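Side-chain contact in PfVFT1 (Plasmodium falciparum, PDB 5JKQ), which is a bi-lobed Venus flytrap protein that probably binds a small solute, as solute-binding proteins do: residues A[66-69]-A[70-74]. The protein carries 3 engineered substitutions. Sequence-based numbering, arbitrary orientation.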
# COMPACT_ATOMS: atom_id res chain seq x y z
N ASP A 66 4.26 -28.99 3.26
CA ASP A 66 3.48 -28.99 2.03
C ASP A 66 2.76 -27.65 1.89
O ASP A 66 1.55 -27.55 2.11
CB ASP A 66 2.47 -30.14 2.01
CG ASP A 66 1.80 -30.32 0.65
OD1 ASP A 66 1.98 -29.46 -0.23
OD2 ASP A 66 1.09 -31.33 0.47
N ASP A 67 3.51 -26.61 1.54
CA ASP A 67 2.96 -25.26 1.42
C ASP A 67 3.54 -24.54 0.20
O ASP A 67 4.32 -25.11 -0.56
CB ASP A 67 3.23 -24.47 2.70
CG ASP A 67 4.71 -24.22 2.95
OD1 ASP A 67 5.55 -24.87 2.30
OD2 ASP A 67 5.02 -23.38 3.82
N VAL A 68 3.14 -23.28 0.03
CA VAL A 68 3.57 -22.49 -1.12
C VAL A 68 5.07 -22.21 -1.07
O VAL A 68 5.74 -22.22 -2.11
CB VAL A 68 2.80 -21.15 -1.18
CG1 VAL A 68 3.43 -20.17 -2.17
CG2 VAL A 68 1.34 -21.40 -1.54
N LEU A 69 5.61 -21.96 0.12
CA LEU A 69 7.02 -21.60 0.24
C LEU A 69 7.91 -22.74 -0.23
O LEU A 69 8.94 -22.51 -0.85
CB LEU A 69 7.37 -21.21 1.68
CG LEU A 69 8.76 -20.59 1.83
CD1 LEU A 69 8.83 -19.22 1.17
CD2 LEU A 69 9.16 -20.48 3.30
N SER A 70 7.51 -23.97 0.06
CA SER A 70 8.27 -25.14 -0.37
C SER A 70 8.34 -25.23 -1.89
O SER A 70 9.33 -25.70 -2.45
CB SER A 70 7.66 -26.42 0.21
OG SER A 70 7.98 -26.55 1.58
N GLU A 71 7.28 -24.79 -2.57
CA GLU A 71 7.28 -24.75 -4.03
C GLU A 71 8.27 -23.70 -4.52
O GLU A 71 9.05 -23.96 -5.44
CB GLU A 71 5.87 -24.44 -4.56
CG GLU A 71 4.81 -25.45 -4.15
CD GLU A 71 3.43 -25.10 -4.67
OE1 GLU A 71 3.33 -24.14 -5.47
OE2 GLU A 71 2.46 -25.77 -4.29
N ILE A 72 8.23 -22.53 -3.90
CA ILE A 72 9.14 -21.44 -4.23
C ILE A 72 10.58 -21.88 -4.03
O ILE A 72 11.45 -21.58 -4.86
CB ILE A 72 8.84 -20.19 -3.37
CG1 ILE A 72 7.47 -19.61 -3.76
CG2 ILE A 72 9.91 -19.11 -3.55
CD1 ILE A 72 6.87 -18.71 -2.70
N ILE A 73 10.83 -22.60 -2.94
CA ILE A 73 12.18 -23.04 -2.60
C ILE A 73 12.73 -24.03 -3.62
O ILE A 73 13.88 -23.92 -4.04
CB ILE A 73 12.21 -23.68 -1.19
CG1 ILE A 73 11.99 -22.60 -0.13
CG2 ILE A 73 13.54 -24.38 -0.91
CD1 ILE A 73 11.68 -23.14 1.26
N LYS A 74 11.91 -25.00 -4.02
CA LYS A 74 12.35 -26.04 -4.94
C LYS A 74 12.67 -25.48 -6.32
O LYS A 74 13.62 -25.92 -6.97
CB LYS A 74 11.29 -27.13 -5.04
CG LYS A 74 11.28 -28.08 -3.85
CD LYS A 74 10.03 -28.94 -3.81
CE LYS A 74 10.10 -29.97 -2.69
NZ LYS A 74 8.75 -30.41 -2.24
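The carboxylate of D67 is met by S70 from above its plane: the backbone N of S70 donates to D67 OD1 at 3.1 Å. This somewhat bent bond arrives about 46° out of the carboxylate plane. S70 OG also lies 3.0 Å from D67 OD1, though its hydroxyl is hydrogen-bonded to the carbonyl of I65. The other oxygen, OD2, forms a salt bridge with R15, so both ends of the buried carboxylate are held and its rotation is fixed. D67 is thus the N-cap of helix 68-75; with chi1 at 65° its CG sits between the backbone N and the carbonyl carbon, which brings OD1 to the N-terminal end of the helix, within bonding distance of S70 N. The negative charge there probably also suits the helix dipole. Beyond the cap, V68 O accepts from I72 N and more weakly from E71 N, while L69 O accepts from I73 N at 2.8 Å. One turn apart, V68 CG1 touches I72 CD1 at 3.8 Å and L69 CG meets I73 CD1 at 3.9 Å, each pair crossing at a slant. These apolar side chains tie the short helix to its neighbours: V68, L69 and I72 pack on helix 14-29, and I72 and I73 reach W111 and I118 of helix 102-118. The helix itself leads straight into strand 77-83, the central strand of the three-stranded parallel sheet.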